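Xylose isomerase-like TIM barrel (Anabaena variabilis ATCC 29413, PDB 2QW5) probably acts as a metal-dependent sugar or sugar-phosphate isomerase or epimerase, binding zinc and D-xylose in the pocket of its TIM barrel. Local coordinates at residues I282-I286 with R297-I302. Residues are numbered along the deposited sequence; the frame is centred on the assembly and turned at random.
Sequences IFNAI and RRKFWI. With XLS (D-xylose), chain C.
Two segments without regular helix or strand, 282-286 and 297-302, run 84° apart end to end; the nearest CA atoms are those of A285 and K299, 4.7 Å apart. N284, chi1 t (-164°) and chi2 8°, presents its amide to the F300 backbone: F300 N donates to N284 OD1 (3.0 Å) and N284 ND2 to F300 O (2.8 Å), as a neighbour in a sheet would. R297, chi1 p, chi2 and chi3 t, chi4 86°, reaches across so that NH1 and NH2 each donate to F283 O at 3.0 Å. Segment 282-286 follows the eighth strand (278-280) of the TIM barrel, and 297-302 returns against it after helix 287-290; F283, chi1 m, turns its ring to the pocket, F283 CZ standing 3.5 Å from C1 of D-xylose. A285 centres an inverse gamma turn (-75/71). All-trans K299 lays its CG 3.4 Å from A285 O, while its NZ pairs with D306. One water links N284 OD1, R297 NH1 and R298 O; I282 CG2 packs 3.9 Å from F300 CE2.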
loop_
_atom_site.group_PDB
_atom_site.type_symbol
_atom_site.label_atom_id
_atom_site.label_comp_id
_atom_site.label_asym_id
_atom_site.label_seq_id
_atom_site.Cartn_x
_atom_site.Cartn_y
_atom_site.Cartn_z
ATOM N N ILE A 282 6.808 26.277 -7.988
ATOM C CA ILE A 282 5.769 26.111 -7.006
ATOM C C ILE A 282 4.865 24.941 -7.492
ATOM O O ILE A 282 4.345 24.957 -8.631
ATOM C CB ILE A 282 4.953 27.442 -6.842
ATOM C CG1 ILE A 282 5.870 28.545 -6.246
ATOM C CG2 ILE A 282 3.703 27.225 -5.947
ATOM C CD1 ILE A 282 5.185 29.910 -6.108
ATOM N N PHE A 283 4.683 23.965 -6.606
ATOM C CA PHE A 283 3.875 22.778 -6.839
ATOM C C PHE A 283 2.499 23.077 -6.264
ATOM O O PHE A 283 2.303 23.066 -5.065
ATOM C CB PHE A 283 4.493 21.553 -6.162
ATOM C CG PHE A 283 5.703 21.049 -6.864
ATOM C CD1 PHE A 283 6.903 21.725 -6.757
ATOM C CD2 PHE A 283 5.647 19.918 -7.658
ATOM C CE1 PHE A 283 8.058 21.262 -7.412
ATOM C CE2 PHE A 283 6.828 19.440 -8.301
ATOM C CZ PHE A 283 8.005 20.142 -8.170
ATOM N N ASN A 284 1.535 23.398 -7.113
ATOM C CA ASN A 284 0.187 23.679 -6.601
ATOM C C ASN A 284 -0.463 22.377 -6.069
ATOM O O ASN A 284 -0.063 21.276 -6.444
ATOM C CB ASN A 284 -0.626 24.376 -7.692
ATOM C CG ASN A 284 -1.863 25.048 -7.167
ATOM O OD1 ASN A 284 -2.053 25.130 -5.953
ATOM N ND2 ASN A 284 -2.728 25.552 -8.085
ATOM N N ALA A 285 -1.412 22.488 -5.146
ATOM C CA ALA A 285 -2.148 21.306 -4.638
ATOM C C ALA A 285 -3.173 20.834 -5.705
ATOM O O ALA A 285 -4.380 21.010 -5.577
ATOM C CB ALA A 285 -2.785 21.588 -3.268
ATOM N N ILE A 286 -2.629 20.255 -6.787
ATOM C CA ILE A 286 -3.397 19.721 -7.898
ATOM C C ILE A 286 -3.369 18.221 -7.701
ATOM O O ILE A 286 -2.410 17.694 -7.065
ATOM C CB ILE A 286 -2.856 20.126 -9.346
ATOM C CG1 ILE A 286 -1.384 19.724 -9.541
ATOM C CG2 ILE A 286 -3.079 21.618 -9.587
ATOM C CD1 ILE A 286 -0.859 19.889 -10.991
ATOM N N ARG A 297 -1.879 21.576 2.713
ATOM C CA ARG A 297 -2.242 22.967 2.463
ATOM C C ARG A 297 -3.341 23.115 1.415
ATOM O O ARG A 297 -3.454 22.314 0.476
ATOM C CB ARG A 297 -1.029 23.804 2.023
ATOM C CG ARG A 297 -0.223 23.296 0.769
ATOM C CD ARG A 297 0.868 24.291 0.378
ATOM N NE ARG A 297 1.973 23.653 -0.347
ATOM C CZ ARG A 297 2.036 23.418 -1.656
ATOM N NH1 ARG A 297 1.043 23.746 -2.461
ATOM N NH2 ARG A 297 3.122 22.818 -2.155
ATOM N N ARG A 298 -4.079 24.209 1.529
ATOM C CA ARG A 298 -5.113 24.492 0.550
ATOM C C ARG A 298 -4.514 24.841 -0.832
ATOM O O ARG A 298 -3.382 25.374 -0.944
ATOM C CB ARG A 298 -6.004 25.644 1.007
ATOM C CG ARG A 298 -6.808 25.348 2.218
ATOM C CD ARG A 298 -7.769 26.504 2.483
ATOM N NE ARG A 298 -8.527 26.270 3.708
ATOM C CZ ARG A 298 -9.640 25.532 3.819
ATOM N NH1 ARG A 298 -10.205 24.911 2.777
ATOM N NH2 ARG A 298 -10.204 25.401 5.019
ATOM N N LYS A 299 -5.302 24.519 -1.857
ATOM C CA LYS A 299 -4.958 24.768 -3.243
ATOM C C LYS A 299 -4.977 26.276 -3.522
ATOM O O LYS A 299 -5.813 27.005 -2.989
ATOM C CB LYS A 299 -5.963 24.067 -4.180
ATOM C CG LYS A 299 -5.653 24.175 -5.693
ATOM C CD LYS A 299 -6.660 23.413 -6.527
ATOM C CE LYS A 299 -6.239 23.314 -7.981
ATOM N NZ LYS A 299 -7.300 22.661 -8.825
ATOM N N PHE A 300 -4.028 26.723 -4.348
ATOM C CA PHE A 300 -4.042 28.100 -4.875
ATOM C C PHE A 300 -4.930 27.936 -6.109
ATOM O O PHE A 300 -4.478 27.493 -7.182
ATOM C CB PHE A 300 -2.654 28.619 -5.241
ATOM C CG PHE A 300 -1.613 28.341 -4.207
ATOM C CD1 PHE A 300 -1.812 28.731 -2.888
ATOM C CD2 PHE A 300 -0.402 27.738 -4.557
ATOM C CE1 PHE A 300 -0.846 28.529 -1.920
ATOM C CE2 PHE A 300 0.584 27.530 -3.588
ATOM C CZ PHE A 300 0.348 27.906 -2.257
ATOM N N TRP A 301 -6.216 28.250 -5.935
ATOM C CA TRP A 301 -7.209 27.981 -6.964
ATOM C C TRP A 301 -6.884 28.651 -8.284
ATOM O O TRP A 301 -6.423 29.783 -8.317
ATOM C CB TRP A 301 -8.629 28.298 -6.514
ATOM C CG TRP A 301 -8.869 29.677 -6.095
ATOM C CD1 TRP A 301 -8.708 30.174 -4.858
ATOM C CD2 TRP A 301 -9.410 30.745 -6.894
ATOM N NE1 TRP A 301 -9.049 31.496 -4.831
ATOM C CE2 TRP A 301 -9.512 31.868 -6.058
ATOM C CE3 TRP A 301 -9.788 30.861 -8.236
ATOM C CZ2 TRP A 301 -9.975 33.111 -6.502
ATOM C CZ3 TRP A 301 -10.258 32.109 -8.695
ATOM C CH2 TRP A 301 -10.337 33.218 -7.818
ATOM N N ILE A 302 -7.117 27.916 -9.358
ATOM C CA ILE A 302 -6.752 28.347 -10.695
ATOM C C ILE A 302 -7.951 29.074 -11.320
ATOM O O ILE A 302 -8.967 28.431 -11.560
ATOM C CB ILE A 302 -6.295 27.178 -11.545
ATOM C CG1 ILE A 302 -5.084 26.491 -10.895
ATOM C CG2 ILE A 302 -5.889 27.681 -12.947
ATOM C CD1 ILE A 302 -4.848 25.026 -11.396
HETATM C C1 XLS C . 9.983 17.280 -8.388
HETATM C C2 XLS C . 10.422 16.617 -9.689
HETATM C C3 XLS C . 9.314 15.732 -10.362
HETATM C C4 XLS C . 9.293 15.797 -11.876
HETATM O O1 XLS C . 10.816 17.500 -7.244
HETATM O O2 XLS C . 11.010 17.559 -10.586
HETATM O O3 XLS C . 7.950 15.930 -9.985
HETATM O O4 XLS C . 10.591 15.565 -12.344
HETATM O O HOH W 1 -1.615 25.137 -2.781
#